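Local coordinates for protein ZYG-9 (Caenorhabditis elegans, PDB 2OF3) that organizes microtubules and spindle poles during mitosis and meiosis in one-cell embryos, here seen as one TOG domain of an XMAP215-family microtubule-associated protein, at residues A[9-12]-A[13-17]; A[181-184]-A[185-189]. All coordinates share one frame; numbering follows the deposited sequence.

Contact 1 of 2, residues A[9-12]-A[13-17]; sequences EDKK and QRIKE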
loop_
_atom_site.group_PDB
_atom_site.type_symbol
_atom_site.label_atom_id
_atom_site.label_comp_id
_atom_site.label_asym_id
_atom_site.label_seq_id
_atom_site.Cartn_x
_atom_site.Cartn_y
_atom_site.Cartn_z
ATOM N N GLU A 9 -21.071 -10.479 -8.525
ATOM C CA GLU A 9 -20.261 -9.521 -9.259
ATOM C C GLU A 9 -20.636 -8.082 -8.941
ATOM O O GLU A 9 -20.514 -7.191 -9.798
ATOM C CB GLU A 9 -20.464 -9.774 -10.739
ATOM C CG GLU A 9 -19.774 -11.031 -11.172
ATOM C CD GLU A 9 -19.947 -11.288 -12.634
ATOM O OE1 GLU A 9 -19.713 -10.358 -13.461
ATOM O OE2 GLU A 9 -20.321 -12.447 -12.961
ATOM N N ASP A 10 -21.086 -7.827 -7.717
ATOM C CA ASP A 10 -21.492 -6.448 -7.363
ATOM C C ASP A 10 -20.311 -5.493 -7.302
ATOM O O ASP A 10 -20.507 -4.312 -7.361
ATOM C CB ASP A 10 -22.252 -6.412 -6.051
ATOM C CG ASP A 10 -23.646 -6.980 -6.177
ATOM O OD1 ASP A 10 -24.000 -7.489 -7.265
ATOM O OD2 ASP A 10 -24.399 -6.972 -5.179
ATOM N N LYS A 11 -19.084 -5.986 -7.191
ATOM C CA LYS A 11 -17.897 -5.117 -7.359
ATOM C C LYS A 11 -17.937 -4.264 -8.607
ATOM O O LYS A 11 -17.592 -3.087 -8.565
ATOM C CB LYS A 11 -16.592 -5.940 -7.339
ATOM C CG LYS A 11 -15.324 -5.058 -7.324
ATOM C CD LYS A 11 -14.054 -5.938 -7.498
ATOM C CE LYS A 11 -13.718 -6.619 -6.224
ATOM N NZ LYS A 11 -12.638 -7.652 -6.568
ATOM N N LYS A 12 -18.325 -4.838 -9.740
ATOM C CA LYS A 12 -18.437 -4.031 -10.968
ATOM C C LYS A 12 -19.420 -2.853 -10.816
ATOM O O LYS A 12 -19.141 -1.765 -11.335
ATOM C CB LYS A 12 -18.905 -4.849 -12.181
ATOM C CG LYS A 12 -17.967 -5.933 -12.671
ATOM C CD LYS A 12 -18.702 -6.762 -13.833
ATOM C CE LYS A 12 -17.826 -7.979 -14.297
ATOM N NZ LYS A 12 -17.561 -9.037 -13.211
ATOM N N GLN A 13 -20.565 -3.090 -10.163
ATOM C CA GLN A 13 -21.559 -2.075 -9.865
ATOM C C GLN A 13 -20.990 -0.998 -8.907
ATOM O O GLN A 13 -21.234 0.172 -9.117
ATOM C CB GLN A 13 -22.856 -2.708 -9.297
ATOM C CG GLN A 13 -24.042 -1.670 -8.989
ATOM C CD GLN A 13 -24.567 -0.983 -10.274
ATOM O OE1 GLN A 13 -24.432 -1.541 -11.362
ATOM N NE2 GLN A 13 -25.096 0.252 -10.154
ATOM N N ARG A 14 -20.204 -1.382 -7.905
ATOM C CA ARG A 14 -19.584 -0.417 -6.975
ATOM C C ARG A 14 -18.557 0.446 -7.669
ATOM O O ARG A 14 -18.564 1.672 -7.426
ATOM C CB ARG A 14 -18.987 -1.074 -5.729
ATOM C CG ARG A 14 -20.038 -1.782 -4.893
ATOM C CD ARG A 14 -19.395 -2.253 -3.543
ATOM N NE ARG A 14 -18.457 -3.379 -3.739
ATOM C CZ ARG A 14 -18.813 -4.647 -3.789
ATOM N NH1 ARG A 14 -20.100 -5.012 -3.720
ATOM N NH2 ARG A 14 -17.889 -5.562 -3.970
ATOM N N ILE A 15 -17.704 -0.150 -8.520
ATOM C CA ILE A 15 -16.715 0.604 -9.294
ATOM C C ILE A 15 -17.410 1.597 -10.236
ATOM O O ILE A 15 -17.043 2.767 -10.318
ATOM C CB ILE A 15 -15.791 -0.284 -10.152
ATOM C CG1 ILE A 15 -14.977 -1.263 -9.290
ATOM C CG2 ILE A 15 -14.812 0.564 -10.934
ATOM C CD1 ILE A 15 -14.323 -0.639 -8.080
ATOM N N LYS A 16 -18.420 1.134 -10.941
ATOM C CA LYS A 16 -19.172 2.013 -11.821
ATOM C C LYS A 16 -19.866 3.168 -11.078
ATOM O O LYS A 16 -19.786 4.302 -11.541
ATOM C CB LYS A 16 -20.192 1.177 -12.582
ATOM C CG LYS A 16 -21.222 2.019 -13.247
ATOM C CD LYS A 16 -22.189 1.142 -13.964
ATOM C CE LYS A 16 -23.430 0.978 -13.133
ATOM N NZ LYS A 16 -24.308 -0.024 -13.851
ATOM N N GLU A 17 -20.524 2.903 -9.939
ATOM C CA GLU A 17 -21.183 3.955 -9.150
ATOM C C GLU A 17 -20.187 4.984 -8.662
ATOM O O GLU A 17 -20.498 6.154 -8.679
ATOM C CB GLU A 17 -21.983 3.349 -7.997
ATOM C CG GLU A 17 -23.214 2.608 -8.500
ATOM C CD GLU A 17 -24.168 2.086 -7.408
ATOM O OE1 GLU A 17 -23.873 2.228 -6.182
ATOM O OE2 GLU A 17 -25.224 1.492 -7.817
#

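Contact 2 of 2, residues A[181-184]-A[185-189]; sequences ARQR and SECLL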
loop_
_atom_site.group_PDB
_atom_site.type_symbol
_atom_site.label_atom_id
_atom_site.label_comp_id
_atom_site.label_asym_id
_atom_site.label_seq_id
_atom_site.Cartn_x
_atom_site.Cartn_y
_atom_site.Cartn_z
ATOM N N ALA A 181 9.583 9.205 9.621
ATOM C CA ALA A 181 10.793 8.855 8.903
ATOM C C ALA A 181 10.819 7.401 8.506
ATOM O O ALA A 181 11.424 7.058 7.486
ATOM C CB ALA A 181 12.072 9.208 9.756
ATOM N N ARG A 182 10.187 6.522 9.280
ATOM C CA ARG A 182 10.148 5.091 8.899
ATOM C C ARG A 182 9.333 4.894 7.646
ATOM O O ARG A 182 9.705 4.118 6.790
ATOM C CB ARG A 182 9.575 4.218 10.018
ATOM C CG ARG A 182 10.499 4.055 11.198
ATOM C CD ARG A 182 9.751 3.382 12.319
ATOM N NE ARG A 182 10.671 2.923 13.360
ATOM C CZ ARG A 182 10.634 3.353 14.617
ATOM N NH1 ARG A 182 9.729 4.250 15.010
ATOM N NH2 ARG A 182 11.503 2.871 15.483
ATOM N N GLN A 183 8.209 5.604 7.538
ATOM C CA GLN A 183 7.448 5.610 6.273
ATOM C C GLN A 183 8.264 6.124 5.093
ATOM O O GLN A 183 8.271 5.489 4.038
ATOM C CB GLN A 183 6.189 6.448 6.390
ATOM C CG GLN A 183 5.405 6.471 5.069
ATOM C CD GLN A 183 3.973 7.000 5.200
ATOM O OE1 GLN A 183 3.462 7.173 6.285
ATOM N NE2 GLN A 183 3.323 7.222 4.058
ATOM N N ARG A 184 8.944 7.260 5.214
ATOM C CA ARG A 184 9.780 7.714 4.103
ATOM C C ARG A 184 10.842 6.697 3.711
ATOM O O ARG A 184 11.035 6.445 2.500
ATOM C CB ARG A 184 10.476 9.047 4.433
ATOM C CG ARG A 184 9.518 10.162 4.795
ATOM C CD ARG A 184 10.232 11.479 4.721
ATOM N NE ARG A 184 11.314 11.632 5.716
ATOM C CZ ARG A 184 11.131 11.983 6.992
ATOM N NH1 ARG A 184 9.900 12.179 7.454
ATOM N NH2 ARG A 184 12.199 12.154 7.809
ATOM N N SER A 185 11.573 6.117 4.682
ATOM C CA SER A 185 12.620 5.190 4.296
ATOM C C SER A 185 12.057 3.918 3.724
ATOM O O SER A 185 12.583 3.399 2.736
ATOM C CB SER A 185 13.602 4.883 5.442
ATOM O OG SER A 185 12.896 4.375 6.562
ATOM N N GLU A 186 11.013 3.360 4.317
ATOM C CA GLU A 186 10.476 2.098 3.745
ATOM C C GLU A 186 9.974 2.232 2.299
ATOM O O GLU A 186 10.132 1.312 1.490
ATOM C CB GLU A 186 9.334 1.589 4.629
ATOM C CG GLU A 186 9.794 1.014 6.007
ATOM C CD GLU A 186 10.522 -0.310 5.898
ATOM O OE1 GLU A 186 9.965 -1.289 5.330
ATOM O OE2 GLU A 186 11.678 -0.385 6.372
ATOM N N CYS A 187 9.344 3.379 2.002
ATOM C CA CYS A 187 8.888 3.722 0.658
ATOM C C CYS A 187 10.004 3.890 -0.372
ATOM O O CYS A 187 9.881 3.334 -1.464
ATOM C CB CYS A 187 7.922 4.926 0.720
ATOM S SG CYS A 187 6.379 4.366 1.529
ATOM N N LEU A 188 11.105 4.554 0.002
ATOM C CA LEU A 188 12.320 4.601 -0.831
ATOM C C LEU A 188 12.880 3.245 -1.141
ATOM O O LEU A 188 13.336 2.985 -2.260
ATOM C CB LEU A 188 13.433 5.466 -0.175
ATOM C CG LEU A 188 13.118 6.970 -0.180
ATOM C CD1 LEU A 188 14.087 7.742 0.759
ATOM C CD2 LEU A 188 13.005 7.576 -1.650
ATOM N N LEU A 189 12.898 2.361 -0.154
ATOM C CA LEU A 189 13.401 0.975 -0.340
ATOM C C LEU A 189 12.583 0.208 -1.376
ATOM O O LEU A 189 13.133 -0.575 -2.129
ATOM C CB LEU A 189 13.408 0.182 0.996
ATOM C CG LEU A 189 14.429 0.711 2.019
ATOM C CD1 LEU A 189 14.257 -0.058 3.291
ATOM C CD2 LEU A 189 15.911 0.647 1.529
#

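Contact 1 of 2, residues A[9-12]-A[13-17]
R14 reaches back along its own helix and lays its guanidinium against the backbone of D10 and K11, in the first turn of helix 10-19. One face of the flat group meets D10 C and K11 N, both toward its rim. NH2 comes within 3.4 Å of K11 CA, while NH1 rests 3.5 Å from D10 CB. The fold-back comes from the R14 chain, which starts beside the backbone N and then bends at CG-CD (chi3 -71°), turning the group toward the N-terminal end. Two of the main-chain bonds beside it are R14 N to D10 O (3.0 Å) and I15 N to K11 O (2.9 Å). I15 CG1 passes 3.3 Å from K11 O and meets the K11 chain at CG (4.3 Å). R14 is buried, whereas K12, Q13 and K16 lie exposed on the solvent side, where their polar ends pair with one another or with E9 and E17. K12 NZ forms a salt bridge with E9 OE1, approaching from above the carboxylate plane. Q13 uses both ends of its amide: OE1 accepts from K16 NZ at 2.9 Å, and NE2 donates almost straight to E17 OE2 at 2.6 Å, which should fix the amide's rotation. On the packed side R14 NE forms a salt bridge with D86, so an alanine in place of R14 would probably leave that carboxylate without its mate and uncover the backbone at D10 and K11. K11 NZ bonds to S85 OG and L82 O, and D10 OD2 to Q46. Helix 10-19 is thus tied to the start of helix 85-95, where R14 also touches L87, while I15 leans on E128 and E129 of helix 127-139.

Contact 2 of 2, residues A[181-184]-A[185-189]
S185 OG lies 3.2 Å from both A181 O and R182 O, two carbonyls of the preceding turn, and its single proton may serve either. This hydroxyl turns back because OG sits between the backbone N and the carbonyl carbon (chi1 57°), a rotamer suited to a serine inside a helix, where the side chain can share the carbonyls of the turn before. A181 O also accepts S185 N at 3.0 Å, while R182 O takes E186 N at 2.9 Å. Beside that second bond, E186 CG presses to 3.2 Å from R182 O before its chain bends away at CB-CG. On another flank C187 SG lies 3.3 Å from Q183 O and 4.2 Å from Q183 CG, and L188 CG packs against R184 O. The guanidinium of R184 folds back toward the helix start, one face over A181 CA, near its rim.

These are the first turns of helix 181-198, part of the helical-repeat TOG domain, in which antiparallel helices pack side by side as in other HEAT-like folds.

Farther out, the polar end of R184 is held mainly by residues beyond the turn: NH1 bonds to S178 O, in the approach to the helix, and NH2 forms a salt bridge with D218. The N180 side chain accepts from Q183 N through OD1. S185 touches N222 and L188 packs on V223 and A226, all on helix 221-238, whereas Q183 and C187 reach L139 and L138 of helix 127-139, and E186 meets R149 on helix 146-163.

Overall arrangement
Both contacts lie near the N-terminal end of a helix, and in each an arginine folds back over its own first turn and forms a salt bridge with an aspartate elsewhere in the chain. The centres of contact 1 and contact 2 are about 34 Å apart. The two do not touch, the nearest atoms of contact 1 and contact 2 being about 23 Å apart, and they lie on opposite sides of the chain's centre. Contact 1, about 22 Å from that centre, is on the surface; contact 2, about 12 Å from it, is partly buried. Helix 127-139 is a common neighbour: contact 1 meets its start at E128 and E129, contact 2 its end at L138 and L139.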